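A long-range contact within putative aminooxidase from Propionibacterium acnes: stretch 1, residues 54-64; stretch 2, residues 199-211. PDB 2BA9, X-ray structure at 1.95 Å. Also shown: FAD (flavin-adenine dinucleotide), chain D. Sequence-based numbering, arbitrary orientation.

Stretch 1 54-64: RRYEMGAIMGV
Stretch 2 (199-211) WTWADGTQAMFEH

Stretch 1 leaves a short strand at Arg54-Arg55 and continues as an irregular loop; stretch 2 runs antiparallel to it where Gly63 meets Trp199 in a single bridge (CA-CA 4.8 Å), with Gly63 N to Trp199 O at 3.1 Å and Trp199 N to Gly63 O at 2.8 Å. Stretch 2 then makes a type I turn from Trp201 to Gly204, closed by Gly204 N to Trp201 O (3.0 Å), and enters a helix. Gly204 has phi/psi 85/155, and its positive phi favours glycine.

The buried Glu57 (chi1 m, chi2 m) turns its carboxylate onto the backbone at Thr205, where OE2 accepts from Thr205 N at 2.7 Å. Thr205 (chi1 p) points toward stretch 1 and donates from OG1 to Ala60 O at 2.7 Å, while its CG2 lies 3.4 Å from Ile61 O. The O of water 4 lies 2.8 Å from Glu57 OE2 and accepts from Trp201 N at 2.9 Å.

Arg55, with chi1 m, chi2 t and chi3 p, reaches along the helix, where its cationic guanidinium meets the acidic Glu210: NH2 forms a salt bridge with Glu210 OE1 (3.1 Å) and a weak hydrogen bond to Gln206 OE1 (3.2 Å), both near the guanidinium plane, whereas Asp203 O lies over one face.

Trp201 (m, chi2 -92°) presents its ring edge to Ile61 O, 3.5 Å from CE3; Val64 O lies over one face of the Trp199 ring, 3.6 Å from CZ2. Together the stretches bury 662 Å².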

# COMPACT_ATOMS: atom_id res chain seq x y z
N ARG A 54 -13.85 -20.39 3.46
CA ARG A 54 -13.90 -19.03 2.94
C ARG A 54 -12.55 -18.37 3.18
O ARG A 54 -11.77 -18.82 4.01
CB ARG A 54 -15.02 -18.20 3.60
CG ARG A 54 -16.43 -18.77 3.39
CD ARG A 54 -17.55 -17.78 3.67
NE ARG A 54 -17.99 -17.82 5.06
CZ ARG A 54 -19.10 -17.26 5.53
NH1 ARG A 54 -19.94 -16.60 4.72
NH2 ARG A 54 -19.39 -17.36 6.83
N ARG A 55 -12.28 -17.31 2.43
CA ARG A 55 -11.01 -16.64 2.52
C ARG A 55 -11.10 -15.38 3.36
O ARG A 55 -12.05 -14.60 3.25
CB ARG A 55 -10.46 -16.31 1.12
CG ARG A 55 -10.29 -17.55 0.24
CD ARG A 55 -9.93 -17.21 -1.18
NE ARG A 55 -8.52 -16.82 -1.32
CZ ARG A 55 -7.89 -16.67 -2.49
NH1 ARG A 55 -8.53 -16.86 -3.64
NH2 ARG A 55 -6.62 -16.33 -2.50
N TYR A 56 -10.09 -15.16 4.18
CA TYR A 56 -9.97 -13.92 4.92
C TYR A 56 -8.78 -13.14 4.38
O TYR A 56 -8.00 -13.67 3.58
CB TYR A 56 -9.85 -14.19 6.42
CG TYR A 56 -8.64 -14.99 6.83
CD1 TYR A 56 -7.49 -14.37 7.29
CD2 TYR A 56 -8.65 -16.38 6.78
CE1 TYR A 56 -6.38 -15.10 7.69
CE2 TYR A 56 -7.55 -17.12 7.18
CZ TYR A 56 -6.42 -16.48 7.63
OH TYR A 56 -5.32 -17.21 8.02
N GLU A 57 -8.66 -11.89 4.80
CA GLU A 57 -7.65 -11.00 4.28
C GLU A 57 -6.59 -10.78 5.36
O GLU A 57 -6.88 -10.31 6.48
CB GLU A 57 -8.25 -9.66 3.85
CG GLU A 57 -9.35 -9.71 2.77
CD GLU A 57 -8.83 -9.88 1.34
OE1 GLU A 57 -7.75 -10.52 1.15
OE2 GLU A 57 -9.49 -9.37 0.40
N MET A 58 -5.37 -11.16 5.03
CA MET A 58 -4.20 -10.79 5.82
C MET A 58 -3.60 -9.48 5.30
O MET A 58 -2.78 -8.86 5.98
CB MET A 58 -3.16 -11.92 5.80
CG MET A 58 -3.52 -13.07 6.74
SD MET A 58 -3.66 -12.62 8.51
CE MET A 58 -2.04 -11.88 8.76
N GLY A 59 -4.04 -9.04 4.13
CA GLY A 59 -3.55 -7.77 3.55
C GLY A 59 -4.66 -6.87 3.07
O GLY A 59 -5.69 -6.70 3.75
N ALA A 60 -4.47 -6.29 1.87
CA ALA A 60 -5.47 -5.46 1.24
C ALA A 60 -6.85 -6.09 1.29
O ALA A 60 -7.00 -7.30 1.13
CB ALA A 60 -5.10 -5.15 -0.22
N ILE A 61 -7.84 -5.22 1.52
CA ILE A 61 -9.24 -5.58 1.57
C ILE A 61 -10.04 -4.90 0.45
O ILE A 61 -10.88 -5.53 -0.20
CB ILE A 61 -9.89 -5.11 2.88
CG1 ILE A 61 -9.09 -5.63 4.09
CG2 ILE A 61 -11.36 -5.54 2.93
CD1 ILE A 61 -9.51 -5.01 5.43
N MET A 62 -9.80 -3.61 0.23
CA MET A 62 -10.74 -2.78 -0.52
C MET A 62 -10.13 -1.90 -1.60
O MET A 62 -8.92 -1.67 -1.66
CB MET A 62 -11.52 -1.88 0.45
CG MET A 62 -10.71 -0.81 1.18
SD MET A 62 -11.58 -0.19 2.64
CE MET A 62 -11.32 -1.55 3.80
N GLY A 63 -11.04 -1.39 -2.44
CA GLY A 63 -10.75 -0.34 -3.42
C GLY A 63 -11.91 0.64 -3.48
O GLY A 63 -12.88 0.53 -2.72
N VAL A 64 -11.80 1.60 -4.39
CA VAL A 64 -12.87 2.56 -4.67
C VAL A 64 -13.15 2.55 -6.16
O VAL A 64 -12.33 2.01 -6.92
CB VAL A 64 -12.52 4.00 -4.18
CG1 VAL A 64 -12.72 4.13 -2.68
CG2 VAL A 64 -11.10 4.40 -4.60
N TRP A 199 -15.09 -1.16 -2.80
CA TRP A 199 -15.03 -2.51 -3.36
C TRP A 199 -14.39 -3.50 -2.38
O TRP A 199 -13.41 -3.18 -1.71
CB TRP A 199 -14.19 -2.55 -4.64
CG TRP A 199 -14.67 -1.72 -5.76
CD1 TRP A 199 -15.88 -1.11 -5.89
CD2 TRP A 199 -13.94 -1.43 -6.95
NE1 TRP A 199 -15.94 -0.45 -7.09
CE2 TRP A 199 -14.76 -0.63 -7.76
CE3 TRP A 199 -12.66 -1.77 -7.42
CZ2 TRP A 199 -14.36 -0.17 -9.01
CZ3 TRP A 199 -12.26 -1.32 -8.65
CH2 TRP A 199 -13.10 -0.53 -9.44
N THR A 200 -14.96 -4.70 -2.33
CA THR A 200 -14.36 -5.85 -1.66
C THR A 200 -14.58 -7.05 -2.55
O THR A 200 -15.42 -7.02 -3.46
CB THR A 200 -14.98 -6.16 -0.27
OG1 THR A 200 -16.36 -6.52 -0.41
CG2 THR A 200 -14.86 -4.96 0.67
N TRP A 201 -13.85 -8.13 -2.26
CA TRP A 201 -13.89 -9.33 -3.08
C TRP A 201 -14.16 -10.54 -2.19
O TRP A 201 -13.46 -10.74 -1.19
CB TRP A 201 -12.56 -9.46 -3.83
CG TRP A 201 -12.39 -8.37 -4.85
CD1 TRP A 201 -12.76 -8.42 -6.16
CD2 TRP A 201 -11.85 -7.07 -4.64
NE1 TRP A 201 -12.46 -7.24 -6.78
CE2 TRP A 201 -11.91 -6.39 -5.87
CE3 TRP A 201 -11.31 -6.42 -3.53
CZ2 TRP A 201 -11.45 -5.08 -6.02
CZ3 TRP A 201 -10.86 -5.11 -3.68
CH2 TRP A 201 -10.92 -4.46 -4.93
N ALA A 202 -15.17 -11.34 -2.54
CA ALA A 202 -15.55 -12.56 -1.79
C ALA A 202 -14.38 -13.52 -1.65
O ALA A 202 -14.15 -14.07 -0.57
CB ALA A 202 -16.73 -13.29 -2.46
N ASP A 203 -13.65 -13.70 -2.75
CA ASP A 203 -12.50 -14.61 -2.80
C ASP A 203 -11.20 -13.89 -2.52
O ASP A 203 -10.12 -14.41 -2.82
CB ASP A 203 -12.46 -15.33 -4.16
CG ASP A 203 -13.52 -16.42 -4.26
OD1 ASP A 203 -13.44 -17.41 -3.48
OD2 ASP A 203 -14.43 -16.29 -5.11
N GLY A 204 -11.29 -12.70 -1.95
CA GLY A 204 -10.13 -11.96 -1.50
C GLY A 204 -9.45 -11.13 -2.58
O GLY A 204 -9.57 -11.44 -3.79
N THR A 205 -8.75 -10.08 -2.15
CA THR A 205 -8.02 -9.25 -3.08
C THR A 205 -6.98 -10.10 -3.82
O THR A 205 -6.70 -9.83 -4.99
CB THR A 205 -7.34 -8.03 -2.40
OG1 THR A 205 -6.53 -8.48 -1.30
CG2 THR A 205 -8.37 -7.04 -1.88
N GLN A 206 -6.45 -11.14 -3.17
CA GLN A 206 -5.41 -11.99 -3.78
C GLN A 206 -5.92 -12.70 -5.04
O GLN A 206 -5.16 -12.90 -5.98
CB GLN A 206 -4.88 -13.01 -2.77
CG GLN A 206 -3.70 -13.85 -3.30
CD GLN A 206 -3.13 -14.82 -2.27
OE1 GLN A 206 -3.82 -15.22 -1.32
NE2 GLN A 206 -1.85 -15.20 -2.44
N ALA A 207 -7.21 -13.06 -5.06
CA ALA A 207 -7.79 -13.88 -6.12
C ALA A 207 -7.55 -13.35 -7.53
O ALA A 207 -7.18 -14.10 -8.42
CB ALA A 207 -9.29 -14.07 -5.90
N MET A 208 -7.78 -12.05 -7.72
CA MET A 208 -7.70 -11.44 -9.04
C MET A 208 -6.27 -11.32 -9.58
O MET A 208 -6.05 -11.29 -10.78
CB MET A 208 -8.40 -10.07 -9.07
CG MET A 208 -7.84 -9.01 -8.12
SD MET A 208 -9.07 -7.72 -7.79
CE MET A 208 -8.20 -6.68 -6.59
N PHE A 209 -5.29 -11.26 -8.68
CA PHE A 209 -3.89 -11.26 -9.07
C PHE A 209 -3.40 -12.70 -9.31
O PHE A 209 -2.53 -12.92 -10.14
CB PHE A 209 -3.06 -10.53 -8.03
CG PHE A 209 -3.36 -9.07 -7.97
CD1 PHE A 209 -2.94 -8.22 -9.00
CD2 PHE A 209 -4.10 -8.54 -6.93
CE1 PHE A 209 -3.23 -6.85 -8.98
CE2 PHE A 209 -4.39 -7.18 -6.89
CZ PHE A 209 -3.94 -6.33 -7.91
N GLU A 210 -3.96 -13.67 -8.60
CA GLU A 210 -3.74 -15.06 -8.95
C GLU A 210 -4.25 -15.31 -10.37
O GLU A 210 -3.54 -15.85 -11.20
CB GLU A 210 -4.41 -16.00 -7.93
CG GLU A 210 -3.72 -15.97 -6.59
CD GLU A 210 -4.45 -16.75 -5.50
OE1 GLU A 210 -5.70 -16.79 -5.46
OE2 GLU A 210 -3.74 -17.31 -4.66
N HIS A 211 -5.45 -14.82 -10.67
CA HIS A 211 -6.03 -15.01 -12.00
C HIS A 211 -5.31 -14.19 -13.08
O HIS A 211 -5.14 -14.66 -14.20
CB HIS A 211 -7.50 -14.66 -11.99
CG HIS A 211 -8.29 -15.43 -10.98
ND1 HIS A 211 -9.47 -14.96 -10.45
CD2 HIS A 211 -8.05 -16.63 -10.38
CE1 HIS A 211 -9.94 -15.85 -9.58
NE2 HIS A 211 -9.09 -16.86 -9.52
PA FAD D . 3.97 -6.18 -2.69
O1A FAD D . 2.48 -6.33 -2.64
O2A FAD D . 4.69 -6.11 -1.37
O5B FAD D . 4.58 -7.44 -3.48
C5B FAD D . 5.97 -7.46 -3.69
C4B FAD D . 6.39 -8.81 -4.22
O4B FAD D . 7.79 -8.79 -4.45
C3B FAD D . 6.08 -9.94 -3.23
O3B FAD D . 5.34 -10.95 -3.87
C2B FAD D . 7.44 -10.39 -2.76
O2B FAD D . 7.46 -11.76 -2.34
C1B FAD D . 8.32 -10.00 -3.96
N9A FAD D . 9.73 -9.87 -3.55
C8A FAD D . 10.23 -9.10 -2.52
N7A FAD D . 11.58 -9.28 -2.45
C5A FAD D . 11.94 -10.17 -3.43
C6A FAD D . 13.17 -10.73 -3.81
N6A FAD D . 14.34 -10.12 -3.42
N1A FAD D . 13.20 -11.60 -4.89
C2A FAD D . 12.04 -11.97 -5.55
N3A FAD D . 10.83 -11.41 -5.16
C4A FAD D . 10.77 -10.54 -4.11
N1 FAD D . -4.01 -1.51 -0.90
C2 FAD D . -5.14 -0.89 -1.40
O2 FAD D . -5.16 -0.49 -2.57
N3 FAD D . -6.24 -0.70 -0.59
C4 FAD D . -6.22 -1.15 0.72
O4 FAD D . -7.23 -0.98 1.42
C4X FAD D . -5.08 -1.79 1.22
N5 FAD D . -5.01 -2.23 2.53
C5X FAD D . -3.96 -3.00 2.99
C6 FAD D . -3.99 -3.56 4.26
C7 FAD D . -2.94 -4.36 4.69
C7M FAD D . -3.01 -4.96 6.07
C8 FAD D . -1.85 -4.60 3.85
C8M FAD D . -0.70 -5.46 4.27
C9 FAD D . -1.83 -4.04 2.58
C9A FAD D . -2.88 -3.23 2.13
N10 FAD D . -2.87 -2.63 0.86
C10 FAD D . -3.98 -1.98 0.38
C1' FAD D . -1.58 -2.38 0.14
C2' FAD D . -1.40 -3.33 -1.04
O2' FAD D . -1.65 -4.69 -0.68
C3' FAD D . 0.02 -3.15 -1.55
O3' FAD D . 0.28 -1.76 -1.76
C4' FAD D . 0.25 -3.95 -2.82
O4' FAD D . 0.26 -5.35 -2.56
C5' FAD D . 1.55 -3.48 -3.46
O5' FAD D . 1.95 -4.38 -4.46
P FAD D . 3.51 -4.46 -4.89
O1P FAD D . 3.71 -5.55 -5.94
O2P FAD D . 3.91 -3.12 -5.39
O3P FAD D . 4.33 -4.88 -3.58
O HOH W 1 -7.71 -17.47 -6.95
O HOH W 2 -14.09 -16.50 0.30
O HOH W 3 -11.25 -18.80 -3.97
O HOH W 4 -11.98 -8.17 -0.03